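Local coordinates for protein carbohydrate deacetylase Agd3 (Neosartorya fumigata, PDB 6NWZ) that removes, most probably with the help of a bound metal ion, N-linked acetyl groups from the exopolysaccharide galactosaminogalactan, and is required for biofilm formation by the fungus, at residues T160-S165 with V582-W587; T261-P266 with N499-A504; I623-V628 with T675-T680. All blocks are in the same frame, centred on the assembly; numbering follows the deposited sequence.

Contact 1: residues T160-S165 with V582-W587; sequences TGATVS and VRLVDW
R583 reaches from the last turn of helix 569-584 to the backbone of T163, and its side chain carries most of the contact. From CB the chain runs out straight, with CG anti to the backbone N (chi1 -179°), through CG and CD; a bend at the third torsion (chi3 78°) then turns the guanidinium toward segment 160-165. At the tip both terminal nitrogens donate to one acceptor. NH2 lies 2.8 Å from T163 O, nearly in line with the C=O bond, while NH1 lies 3.1 Å from the same T163 O, in the carbonyl plane and on a lone pair. The oxygen sits in the guanidinium plane, so the fork is flat. NH2 also forms a salt bridge with E580 one turn back, which helps to fix the head's rotation. The contact brings together the CBM87 and deacetylase regions of the chain: a loop leading into strand 164-165 of the former meets the C-terminal end of a helix of the latter. Arginine suits the place because it can span the gap and still give two N-H groups to a single carbonyl. Alanine suits its own, since the small CB of A162 comes to 3.5 Å from R583 O and 3.8 Å from R583 NH1. Beside the fork, L584 CD2 lies over one face of the guanidinium, offset toward its rim, and touches V164 CG1 at 3.8 Å; Y228 of helix 224-237 packs on both of these aliphatic side chains.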
ATOM      1  N   THR A 160       2.789  21.631  -3.007  1.00 36.55           N
ATOM      2  CA  THR A 160       3.779  22.353  -3.793  1.00 28.22           C
ATOM      3  C   THR A 160       5.004  22.695  -2.951  1.00 31.92           C
ATOM      4  O   THR A 160       4.893  23.033  -1.769  1.00 45.28           O
ATOM      5  CB  THR A 160       3.154  23.633  -4.357  1.00 33.72           C
ATOM      6  OG1 THR A 160       1.850  23.340  -4.881  1.00 40.09           O
ATOM      7  CG2 THR A 160       4.013  24.218  -5.463  1.00 20.64           C
ATOM      8  N   GLY A 161       6.180  22.601  -3.569  1.00 24.60           N
ATOM      9  CA  GLY A 161       7.416  23.017  -2.944  1.00 29.13           C
ATOM     10  C   GLY A 161       8.105  21.971  -2.096  1.00 29.89           C
ATOM     11  O   GLY A 161       9.252  22.189  -1.685  1.00 46.15           O
ATOM     12  N   ALA A 162       7.453  20.849  -1.814  1.00 26.22           N
ATOM     13  CA  ALA A 162       8.069  19.815  -0.993  1.00 19.96           C
ATOM     14  C   ALA A 162       9.115  19.073  -1.812  1.00 29.70           C
ATOM     15  O   ALA A 162       8.808  18.548  -2.887  1.00 35.21           O
ATOM     16  CB  ALA A 162       7.006  18.855  -0.466  1.00 22.39           C
ATOM     17  N   THR A 163      10.348  19.033  -1.309  1.00 23.06           N
ATOM     18  CA  THR A 163      11.453  18.465  -2.068  1.00 35.63           C
ATOM     19  C   THR A 163      11.499  16.950  -1.918  1.00 39.55           C
ATOM     20  O   THR A 163      11.231  16.407  -0.842  1.00 29.19           O
ATOM     21  CB  THR A 163      12.787  19.067  -1.617  1.00 37.26           C
ATOM     22  OG1 THR A 163      12.887  18.990  -0.191  1.00 47.96           O
ATOM     23  CG2 THR A 163      12.904  20.519  -2.054  1.00 22.52           C
ATOM     24  N   VAL A 164      11.841  16.272  -3.016  1.00 20.24           N
ATOM     25  CA  VAL A 164      12.068  14.835  -3.042  1.00 24.75           C
ATOM     26  C   VAL A 164      13.429  14.574  -3.683  1.00 38.13           C
ATOM     27  O   VAL A 164      14.055  15.467  -4.255  1.00 46.18           O
ATOM     28  CB  VAL A 164      10.958  14.069  -3.793  1.00 28.36           C
ATOM     29  CG1 VAL A 164       9.621  14.211  -3.070  1.00 18.94           C
ATOM     30  CG2 VAL A 164      10.862  14.545  -5.235  1.00 22.41           C
ATOM     31  N   SER A 165      13.877  13.326  -3.584  1.00 32.38           N
ATOM     32  CA  SER A 165      15.217  12.956  -4.015  1.00 27.35           C
ATOM     33  C   SER A 165      15.210  12.411  -5.436  1.00 33.14           C
ATOM     34  O   SER A 165      14.313  11.658  -5.821  1.00 44.70           O
ATOM     35  CB  SER A 165      15.811  11.910  -3.072  1.00 26.86           C
ATOM     36  OG  SER A 165      17.050  11.439  -3.567  1.00 26.90           O
ATOM     37  N   VAL A 582       2.431  13.299   5.198  1.00 25.47           N
ATOM     38  CA  VAL A 582       1.711  14.567   5.242  1.00 24.69           C
ATOM     39  C   VAL A 582       2.539  15.685   4.612  1.00 27.14           C
ATOM     40  O   VAL A 582       1.984  16.648   4.067  1.00 31.57           O
ATOM     41  CB  VAL A 582       1.304  14.884   6.695  1.00 18.89           C
ATOM     42  CG1 VAL A 582       0.828  16.311   6.821  1.00 25.06           C
ATOM     43  CG2 VAL A 582       0.202  13.933   7.148  1.00 18.91           C
ATOM     44  N   ARG A 583       3.868  15.566   4.636  1.00 18.60           N
ATOM     45  CA  ARG A 583       4.710  16.574   4.000  1.00 18.83           C
ATOM     46  C   ARG A 583       4.575  16.559   2.480  1.00 33.82           C
ATOM     47  O   ARG A 583       4.748  17.600   1.834  1.00 31.54           O
ATOM     48  CB  ARG A 583       6.167  16.362   4.394  1.00 18.86           C
ATOM     49  CG  ARG A 583       7.102  17.383   3.798  1.00 19.24           C
ATOM     50  CD  ARG A 583       8.536  17.077   4.155  1.00 22.00           C
ATOM     51  NE  ARG A 583       9.107  16.007   3.342  1.00 20.56           N
ATOM     52  CZ  ARG A 583       9.718  16.205   2.178  1.00 30.63           C
ATOM     53  NH1 ARG A 583       9.825  17.433   1.682  1.00 31.89           N
ATOM     54  NH2 ARG A 583      10.220  15.178   1.507  1.00 22.89           N
ATOM     55  N   LEU A 584       4.262  15.402   1.893  1.00 26.15           N
ATOM     56  CA  LEU A 584       4.201  15.239   0.444  1.00 30.25           C
ATOM     57  C   LEU A 584       2.804  15.431  -0.139  1.00 38.00           C
ATOM     58  O   LEU A 584       2.666  16.064  -1.189  1.00 43.46           O
ATOM     59  CB  LEU A 584       4.724  13.854   0.051  1.00 23.72           C
ATOM     60  CG  LEU A 584       6.158  13.534   0.475  1.00 24.77           C
ATOM     61  CD1 LEU A 584       6.502  12.104   0.120  1.00 18.40           C
ATOM     62  CD2 LEU A 584       7.145  14.500  -0.165  1.00 22.78           C
ATOM     63  N   VAL A 585       1.764  14.892   0.505  1.00 30.05           N
ATOM     64  CA  VAL A 585       0.405  14.920  -0.020  1.00 28.04           C
ATOM     65  C   VAL A 585      -0.547  15.387   1.077  1.00 35.93           C
ATOM     66  O   VAL A 585      -0.199  15.431   2.258  1.00 32.45           O
ATOM     67  CB  VAL A 585      -0.039  13.545  -0.553  1.00 26.59           C
ATOM     68  CG1 VAL A 585       0.912  13.054  -1.633  1.00 23.77           C
ATOM     69  CG2 VAL A 585      -0.099  12.550   0.582  1.00 21.61           C
ATOM     70  N   ASP A 586      -1.771  15.735   0.671  1.00 38.59           N
ATOM     71  CA  ASP A 586      -2.823  16.078   1.621  1.00 43.33           C
ATOM     72  C   ASP A 586      -3.888  14.990   1.721  1.00 36.49           C
ATOM     73  O   ASP A 586      -4.974  15.235   2.257  1.00 29.45           O
ATOM     74  CB  ASP A 586      -3.469  17.418   1.266  1.00 46.58           C
ATOM     75  CG  ASP A 586      -4.115  17.417  -0.104  1.00 86.11           C
ATOM     76  OD1 ASP A 586      -5.220  16.848  -0.249  1.00 94.69           O
ATOM     77  OD2 ASP A 586      -3.511  17.979  -1.040  1.00101.47           O
ATOM     78  N   TRP A 587      -3.599  13.791   1.226  1.00 30.07           N
ATOM     79  CA  TRP A 587      -4.574  12.716   1.247  1.00 24.51           C
ATOM     80  C   TRP A 587      -4.853  12.268   2.680  1.00 32.71           C
ATOM     81  O   TRP A 587      -4.017  12.434   3.573  1.00 30.95           O
ATOM     82  CB  TRP A 587      -4.075  11.524   0.435  1.00 23.79           C
ATOM     83  CG  TRP A 587      -3.584  11.858  -0.939  1.00 31.70           C
ATOM     84  CD1 TRP A 587      -3.872  12.974  -1.674  1.00 31.74           C
ATOM     85  CD2 TRP A 587      -2.710  11.061  -1.743  1.00 26.27           C
ATOM     86  NE1 TRP A 587      -3.228  12.916  -2.887  1.00 29.71           N
ATOM     87  CE2 TRP A 587      -2.508  11.751  -2.953  1.00 27.91           C
ATOM     88  CE3 TRP A 587      -2.077   9.829  -1.555  1.00 23.85           C
ATOM     89  CZ2 TRP A 587      -1.700  11.250  -3.969  1.00 35.64           C
ATOM     90  CZ3 TRP A 587      -1.277   9.334  -2.563  1.00 32.14           C
ATOM     91  CH2 TRP A 587      -1.096  10.042  -3.755  1.00 30.85           C
TER

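Contact 2: residues T261-P266 with N499-A504; sequences TDIYYP and NCDTPA
I263 and D501 meet with their side chains at about a right angle, the branched hydrocarbon laid across the carboxylate. With CG1 of I263 beside the backbone N (chi1 -60°), CG2 falls anti to it and approaches D501 OD1 at 3.3 Å, while CD1, at the end of the other branch, lies 3.7 Å from D501 CG. Isoleucine therefore offers two arms to one flat group. OD2 of D501 also forms a salt bridge with R551, which probably offsets the cost of placing a carboxylate against hydrocarbon.

Y264 and N499 are turned differently: their side chains slant past one another, with the ring and amide planes 56° apart. Y264 CB, at the root of the ring, touches the sulfur of C500, 4.1 Å from SG. Y264 thus lends its inner end to this contact, whereas its hydroxyl extends to D512. The backbones draw together at N499 O, which receives a weak hydrogen bond from Y264 N at 2.9 Å and a CA-H...O contact from I263 CA at 3.4 Å. Before it, D262 O rests 3.2 Å from N499 CB.

Around this loop-to-loop junction of the deacetylase domain, the C500-C505 disulfide ties the bend at 499-502 to helix 503-513, whose N-cap is T502. Y264 packs on C505 and E509 of that helix, while I263 and D501 both lie against F271 of strand 270-271, the antiparallel partner of strand 261-262.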
ATOM      1  N   THR A 261       8.390 -12.003  25.127  1.00 36.66           N
ATOM      2  CA  THR A 261       9.329 -12.249  24.041  1.00 49.80           C
ATOM      3  C   THR A 261      10.744 -12.015  24.546  1.00 51.03           C
ATOM      4  O   THR A 261      10.978 -11.134  25.380  1.00 48.88           O
ATOM      5  CB  THR A 261       9.039 -11.355  22.814  1.00 39.41           C
ATOM      6  OG1 THR A 261       9.269  -9.986  23.145  1.00 43.67           O
ATOM      7  CG2 THR A 261       7.588 -11.524  22.337  1.00 31.06           C
ATOM      8  N   ASP A 262      11.680 -12.828  24.059  1.00 50.99           N
ATOM      9  CA  ASP A 262      13.080 -12.687  24.432  1.00 34.61           C
ATOM     10  C   ASP A 262      13.717 -11.553  23.637  1.00 40.05           C
ATOM     11  O   ASP A 262      13.664 -11.539  22.404  1.00 48.33           O
ATOM     12  CB  ASP A 262      13.838 -13.994  24.192  1.00 53.49           C
ATOM     13  CG  ASP A 262      13.253 -15.167  24.966  1.00 58.94           C
ATOM     14  OD1 ASP A 262      13.299 -15.145  26.213  1.00 70.57           O
ATOM     15  OD2 ASP A 262      12.745 -16.112  24.325  1.00 71.16           O
ATOM     16  N   ILE A 263      14.321 -10.608  24.345  1.00 48.61           N
ATOM     17  CA  ILE A 263      14.929  -9.442  23.719  1.00 44.39           C
ATOM     18  C   ILE A 263      16.266  -9.827  23.096  1.00 47.68           C
ATOM     19  O   ILE A 263      16.957 -10.741  23.564  1.00 57.01           O
ATOM     20  CB  ILE A 263      15.071  -8.313  24.760  1.00 34.38           C
ATOM     21  CG1 ILE A 263      13.685  -7.948  25.302  1.00 36.66           C
ATOM     22  CG2 ILE A 263      15.774  -7.091  24.176  1.00 41.91           C
ATOM     23  CD1 ILE A 263      12.660  -7.641  24.211  1.00 30.38           C
ATOM     24  N   TYR A 264      16.635  -9.129  22.019  1.00 51.03           N
ATOM     25  CA  TYR A 264      17.789  -9.504  21.209  1.00 46.12           C
ATOM     26  C   TYR A 264      19.107  -8.936  21.742  1.00 45.05           C
ATOM     27  O   TYR A 264      20.058  -9.692  21.969  1.00 49.83           O
ATOM     28  CB  TYR A 264      17.571  -9.063  19.758  1.00 43.55           C
ATOM     29  CG  TYR A 264      18.770  -9.302  18.871  1.00 56.42           C
ATOM     30  CD1 TYR A 264      19.026 -10.561  18.347  1.00 59.92           C
ATOM     31  CD2 TYR A 264      19.651  -8.271  18.566  1.00 55.41           C
ATOM     32  CE1 TYR A 264      20.121 -10.786  17.539  1.00 59.93           C
ATOM     33  CE2 TYR A 264      20.752  -8.486  17.759  1.00 52.48           C
ATOM     34  CZ  TYR A 264      20.981  -9.747  17.248  1.00 55.98           C
ATOM     35  OH  TYR A 264      22.071  -9.976  16.441  1.00 52.81           O
ATOM     36  N   TYR A 265      19.193  -7.602  21.925  1.00 47.68           N
ATOM     37  CA  TYR A 265      20.500  -7.010  22.212  1.00 66.18           C
ATOM     38  C   TYR A 265      20.969  -7.328  23.627  1.00104.99           C
ATOM     39  O   TYR A 265      22.003  -8.003  23.777  1.00132.75           O
ATOM     40  CB  TYR A 265      20.494  -5.507  21.919  1.00 68.77           C
ATOM     41  CG  TYR A 265      21.801  -4.850  22.315  1.00 80.33           C
ATOM     42  CD1 TYR A 265      22.996  -5.216  21.708  1.00 82.99           C
ATOM     43  CD2 TYR A 265      21.845  -3.881  23.310  1.00 88.57           C
ATOM     44  CE1 TYR A 265      24.195  -4.631  22.070  1.00 85.69           C
ATOM     45  CE2 TYR A 265      23.041  -3.288  23.681  1.00 89.15           C
ATOM     46  CZ  TYR A 265      24.213  -3.670  23.055  1.00 90.76           C
ATOM     47  OH  TYR A 265      25.419  -3.103  23.398  1.00 98.18           O
ATOM     48  N   PRO A 266      20.286  -6.893  24.703  1.00 90.65           N
ATOM     49  CA  PRO A 266      20.697  -7.384  26.022  1.00 72.54           C
ATOM     50  C   PRO A 266      20.293  -8.842  26.154  1.00 76.34           C
ATOM     51  O   PRO A 266      19.230  -9.152  26.699  1.00 87.27           O
ATOM     52  CB  PRO A 266      19.943  -6.474  27.004  1.00 57.71           C
ATOM     53  CG  PRO A 266      19.366  -5.357  26.164  1.00 76.28           C
ATOM     54  CD  PRO A 266      19.136  -5.980  24.823  1.00 72.94           C
ATOM     55  N   ASN A 499      11.795  -8.939  18.167  1.00 36.77           N
ATOM     56  CA  ASN A 499      12.388  -9.250  19.461  1.00 38.27           C
ATOM     57  C   ASN A 499      13.191  -8.072  19.999  1.00 44.60           C
ATOM     58  O   ASN A 499      14.221  -8.248  20.656  1.00 44.42           O
ATOM     59  CB  ASN A 499      13.255 -10.502  19.369  1.00 43.34           C
ATOM     60  CG  ASN A 499      14.336 -10.392  18.305  1.00 49.27           C
ATOM     61  OD1 ASN A 499      14.239  -9.580  17.387  1.00 52.29           O
ATOM     62  ND2 ASN A 499      15.372 -11.218  18.423  1.00 52.49           N
ATOM     63  N   CYS A 500      12.718  -6.856  19.731  1.00 32.18           N
ATOM     64  CA  CYS A 500      13.411  -5.648  20.149  1.00 43.05           C
ATOM     65  C   CYS A 500      12.457  -4.693  20.847  1.00 49.07           C
ATOM     66  O   CYS A 500      11.293  -4.563  20.454  1.00 38.17           O
ATOM     67  CB  CYS A 500      14.064  -4.954  18.963  1.00 31.35           C
ATOM     68  SG  CYS A 500      15.691  -5.615  18.595  1.00 73.21           S
ATOM     69  N   ASP A 501      12.970  -4.017  21.879  1.00 30.89           N
ATOM     70  CA  ASP A 501      12.185  -3.086  22.672  1.00 30.01           C
ATOM     71  C   ASP A 501      12.840  -1.720  22.841  1.00 47.52           C
ATOM     72  O   ASP A 501      12.253  -0.852  23.498  1.00 57.88           O
ATOM     73  CB  ASP A 501      11.898  -3.685  24.059  1.00 40.71           C
ATOM     74  CG  ASP A 501      13.166  -3.997  24.833  1.00 47.57           C
ATOM     75  OD1 ASP A 501      14.233  -4.136  24.201  1.00 54.70           O
ATOM     76  OD2 ASP A 501      13.099  -4.105  26.074  1.00 58.39           O
ATOM     77  N   THR A 502      14.024  -1.502  22.282  1.00 33.10           N
ATOM     78  CA  THR A 502      14.741  -0.240  22.391  1.00 39.82           C
ATOM     79  C   THR A 502      15.335   0.108  21.036  1.00 38.19           C
ATOM     80  O   THR A 502      15.514  -0.771  20.186  1.00 47.28           O
ATOM     81  CB  THR A 502      15.867  -0.309  23.432  1.00 41.92           C
ATOM     82  OG1 THR A 502      16.840  -1.277  23.015  1.00 47.34           O
ATOM     83  CG2 THR A 502      15.321  -0.689  24.802  1.00 34.21           C
ATOM     84  N   PRO A 503      15.649   1.388  20.801  1.00 35.89           N
ATOM     85  CA  PRO A 503      16.385   1.732  19.572  1.00 45.25           C
ATOM     86  C   PRO A 503      17.710   0.998  19.445  1.00 46.84           C
ATOM     87  O   PRO A 503      18.056   0.539  18.348  1.00 39.99           O
ATOM     88  CB  PRO A 503      16.583   3.250  19.701  1.00 33.82           C
ATOM     89  CG  PRO A 503      15.450   3.696  20.557  1.00 41.78           C
ATOM     90  CD  PRO A 503      15.238   2.589  21.551  1.00 39.67           C
ATOM     91  N   ALA A 504      18.457   0.867  20.547  1.00 49.22           N
ATOM     92  CA  ALA A 504      19.727   0.147  20.513  1.00 47.31           C
ATOM     93  C   ALA A 504      19.548  -1.279  20.014  1.00 44.42           C
ATOM     94  O   ALA A 504      20.382  -1.789  19.257  1.00 52.38           O
ATOM     95  CB  ALA A 504      20.363   0.144  21.903  1.00 35.73           C
TER

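Contact 3: residues I623-V628 with T675-T680; sequences ITAVTV and TFTLST. With MAN (alpha-D-mannopyranose), chain E.
T627 and T675 share the same first torsion: each OG1 stands anti to its carbonyl carbon and beside the backbone N (chi1 -62° and -68°), which turns the two hydroxyls toward each other across the strands. OG1 of T627 and OG1 of T675 lie 2.7 Å apart in a hydrogen bond that either could donate. They belong to a non-hydrogen-bonded pair of the antiparallel ladder, where backbone amides do not link the two residues and facing side chains can do so instead. A625 and T677 form the next such pair on this face, with alanine taking little space.

V626 and F676 make the hydrogen-bonded pair between them. F676 N donates to V626 O at 2.9 Å, and V626 N donates to F676 O at 3.0 Å. On their face of the sheet, V626 CG2 packs 4.0 Å from F676 CB, and V628 CG2 comes to the edge of the phenyl ring. V665 and V667 of strand 663-667 also touch the F676 side chain, while F643 of strand 639-643 touches both V626 and L678. Further along, L678 N donates to T624 O at 2.9 Å, and L678 CD2 rests 4.1 Å from I623 CG2. On the other side, T624 and A625 both pair with A617, consistent with a classic beta bulge.

The chain then turns a corner, and T680 OG1 is bonded covalently to C1 of a mannose. The chemistry divides the C-terminal domain's ladder into two surfaces: threonines and an alanine on the more exposed one, valine and phenylalanine buried on the other, with the O-linked sugar carried at the corner that interrupts strand 674-683.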
ATOM      1  N   ILE A 623     -16.420  18.207 -21.625  1.00 51.94           N
ATOM      2  CA  ILE A 623     -16.873  16.902 -21.149  1.00 54.30           C
ATOM      3  C   ILE A 623     -18.126  17.107 -20.309  1.00 59.48           C
ATOM      4  O   ILE A 623     -18.116  17.872 -19.341  1.00 64.47           O
ATOM      5  CB  ILE A 623     -15.775  16.196 -20.341  1.00 51.24           C
ATOM      6  CG1 ILE A 623     -14.583  15.871 -21.238  1.00 46.81           C
ATOM      7  CG2 ILE A 623     -16.315  14.930 -19.696  1.00 52.76           C
ATOM      8  CD1 ILE A 623     -13.441  15.221 -20.505  1.00 47.49           C
ATOM      9  N   THR A 624     -19.210  16.418 -20.676  1.00 51.35           N
ATOM     10  CA  THR A 624     -20.501  16.639 -20.040  1.00 58.03           C
ATOM     11  C   THR A 624     -21.055  15.437 -19.289  1.00 61.13           C
ATOM     12  O   THR A 624     -21.923  15.626 -18.428  1.00 63.64           O
ATOM     13  CB  THR A 624     -21.543  17.078 -21.081  1.00 62.21           C
ATOM     14  OG1 THR A 624     -21.668  16.073 -22.094  1.00 65.35           O
ATOM     15  CG2 THR A 624     -21.126  18.388 -21.723  1.00 54.21           C
ATOM     16  N   ALA A 625     -20.591  14.223 -19.579  1.00 67.31           N
ATOM     17  CA  ALA A 625     -21.153  13.034 -18.953  1.00 67.61           C
ATOM     18  C   ALA A 625     -20.171  11.879 -19.083  1.00 78.30           C
ATOM     19  O   ALA A 625     -19.227  11.926 -19.875  1.00 74.48           O
ATOM     20  CB  ALA A 625     -22.501  12.658 -19.574  1.00 58.62           C
ATOM     21  N   VAL A 626     -20.415  10.834 -18.285  1.00 76.80           N
ATOM     22  CA  VAL A 626     -19.637   9.602 -18.321  1.00 61.30           C
ATOM     23  C   VAL A 626     -20.592   8.418 -18.248  1.00 59.02           C
ATOM     24  O   VAL A 626     -21.716   8.526 -17.755  1.00 51.29           O
ATOM     25  CB  VAL A 626     -18.601   9.517 -17.178  1.00 51.28           C
ATOM     26  CG1 VAL A 626     -17.522  10.563 -17.361  1.00 51.45           C
ATOM     27  CG2 VAL A 626     -19.282   9.687 -15.831  1.00 46.99           C
ATOM     28  N   THR A 627     -20.125   7.272 -18.744  1.00 62.02           N
ATOM     29  CA  THR A 627     -20.900   6.037 -18.746  1.00 61.78           C
ATOM     30  C   THR A 627     -20.023   4.894 -18.260  1.00 66.59           C
ATOM     31  O   THR A 627     -18.914   4.696 -18.767  1.00 69.29           O
ATOM     32  CB  THR A 627     -21.452   5.720 -20.142  1.00 62.11           C
ATOM     33  OG1 THR A 627     -22.348   6.762 -20.551  1.00 60.75           O
ATOM     34  CG2 THR A 627     -22.195   4.390 -20.141  1.00 55.94           C
ATOM     35  N   VAL A 628     -20.524   4.149 -17.278  1.00 63.44           N
ATOM     36  CA  VAL A 628     -19.818   3.015 -16.695  1.00 56.29           C
ATOM     37  C   VAL A 628     -20.304   1.745 -17.372  1.00 56.32           C
ATOM     38  O   VAL A 628     -21.514   1.537 -17.521  1.00 69.47           O
ATOM     39  CB  VAL A 628     -20.047   2.936 -15.177  1.00 57.50           C
ATOM     40  CG1 VAL A 628     -19.312   1.745 -14.599  1.00 51.57           C
ATOM     41  CG2 VAL A 628     -19.612   4.224 -14.509  1.00 51.74           C
ATOM     42  N   THR A 675     -24.998   6.039 -16.429  1.00 69.99           N
ATOM     43  CA  THR A 675     -24.484   7.299 -16.952  1.00 64.03           C
ATOM     44  C   THR A 675     -24.698   8.413 -15.935  1.00 69.73           C
ATOM     45  O   THR A 675     -25.770   8.520 -15.330  1.00 77.83           O
ATOM     46  CB  THR A 675     -25.158   7.658 -18.285  1.00 58.44           C
ATOM     47  OG1 THR A 675     -24.747   6.723 -19.289  1.00 66.95           O
ATOM     48  CG2 THR A 675     -24.780   9.062 -18.727  1.00 57.82           C
ATOM     49  N   PHE A 676     -23.669   9.237 -15.746  1.00 67.42           N
ATOM     50  CA  PHE A 676     -23.701  10.368 -14.831  1.00 61.74           C
ATOM     51  C   PHE A 676     -23.485  11.659 -15.608  1.00 56.44           C
ATOM     52  O   PHE A 676     -22.628  11.724 -16.493  1.00 63.39           O
ATOM     53  CB  PHE A 676     -22.627  10.237 -13.739  1.00 56.38           C
ATOM     54  CG  PHE A 676     -22.791   9.026 -12.865  1.00 50.27           C
ATOM     55  CD1 PHE A 676     -22.227   7.814 -13.227  1.00 50.20           C
ATOM     56  CD2 PHE A 676     -23.509   9.101 -11.682  1.00 49.40           C
ATOM     57  CE1 PHE A 676     -22.380   6.698 -12.426  1.00 57.42           C
ATOM     58  CE2 PHE A 676     -23.665   7.989 -10.876  1.00 49.25           C
ATOM     59  CZ  PHE A 676     -23.099   6.786 -11.248  1.00 51.69           C
ATOM     60  N   THR A 677     -24.259  12.685 -15.268  1.00 59.42           N
ATOM     61  CA  THR A 677     -24.143  13.998 -15.887  1.00 60.24           C
ATOM     62  C   THR A 677     -23.345  14.924 -14.978  1.00 62.33           C
ATOM     63  O   THR A 677     -23.688  15.096 -13.803  1.00 70.66           O
ATOM     64  CB  THR A 677     -25.524  14.593 -16.163  1.00 56.95           C
ATOM     65  OG1 THR A 677     -26.139  13.882 -17.242  1.00 76.02           O
ATOM     66  CG2 THR A 677     -25.411  16.062 -16.530  1.00 57.33           C
ATOM     67  N   LEU A 678     -22.284  15.515 -15.520  1.00 51.21           N
ATOM     68  CA  LEU A 678     -21.474  16.450 -14.752  1.00 60.12           C
ATOM     69  C   LEU A 678     -22.265  17.722 -14.471  1.00 65.22           C
ATOM     70  O   LEU A 678     -22.823  18.332 -15.388  1.00 70.80           O
ATOM     71  CB  LEU A 678     -20.189  16.785 -15.507  1.00 51.48           C
ATOM     72  CG  LEU A 678     -18.935  15.968 -15.198  1.00 54.47           C
ATOM     73  CD1 LEU A 678     -19.224  14.475 -15.201  1.00 45.39           C
ATOM     74  CD2 LEU A 678     -17.854  16.303 -16.206  1.00 56.30           C
ATOM     75  N   SER A 679     -22.320  18.117 -13.196  1.00 52.85           N
ATOM     76  CA  SER A 679     -23.021  19.347 -12.836  1.00 59.08           C
ATOM     77  C   SER A 679     -22.374  20.556 -13.497  1.00 60.61           C
ATOM     78  O   SER A 679     -23.057  21.396 -14.093  1.00 69.57           O
ATOM     79  CB  SER A 679     -23.040  19.511 -11.317  1.00 58.89           C
ATOM     80  OG  SER A 679     -21.721  19.581 -10.807  1.00 48.30           O
ATOM     81  N   THR A 680     -21.054  20.664 -13.392  1.00 61.39           N
ATOM     82  CA  THR A 680     -20.286  21.673 -14.111  1.00 63.25           C
ATOM     83  C   THR A 680     -19.410  20.973 -15.146  1.00 62.32           C
ATOM     84  O   THR A 680     -18.436  20.298 -14.773  1.00 65.98           O
ATOM     85  CB  THR A 680     -19.438  22.507 -13.145  1.00 79.82           C
ATOM     86  OG1 THR A 680     -20.269  23.467 -12.473  1.00109.79           O
ATOM     87  CG2 THR A 680     -18.345  23.259 -13.894  1.00 75.68           C
TER
HETATM   88  C1  MAN E 906     -20.652  23.071 -11.136  1.00 76.71           C
HETATM   89  C2  MAN E 906     -21.476  24.380 -11.204  1.00 85.42           C
HETATM   90  C3  MAN E 906     -20.546  25.601 -11.334  1.00 97.97           C
HETATM   91  C4  MAN E 906     -19.475  25.609 -10.228  1.00 85.56           C
HETATM   92  C5  MAN E 906     -18.708  24.275 -10.212  1.00 82.70           C
HETATM   93  C6  MAN E 906     -17.776  24.163  -9.016  1.00 86.99           C
HETATM   94  O2  MAN E 906     -22.235  24.589 -10.004  1.00 78.29           O
HETATM   95  O3  MAN E 906     -21.274  26.836 -11.341  1.00103.95           O
HETATM   96  O4  MAN E 906     -18.545  26.666 -10.452  1.00 73.62           O
HETATM   97  O5  MAN E 906     -19.627  23.135 -10.163  1.00 83.79           O
HETATM   98  O6  MAN E 906     -17.568  22.781  -8.736  1.00 96.39           O

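Overall arrangement
Contact 1 lies closest to the centre of the chain, about 18 Å from it, and 34 Å from contact 2 and 31 Å from contact 3 between centres. The other two lie on opposite sides of the chain's centre, 57 Å apart, and no two contacts touch. Contact 1 joins the CBM87 and deacetylase regions; contacts 2 and 3 each stay within one family region, deacetylase and C-terminal respectively. Contact 2 is nearest the probable active centre: its N499 side chain lies about 8 Å from that of D256, which binds zinc with H388 and H392. Contact 3 adjoins a different metal site, with the I623 side chain about 4 Å from that of zinc-binding L684.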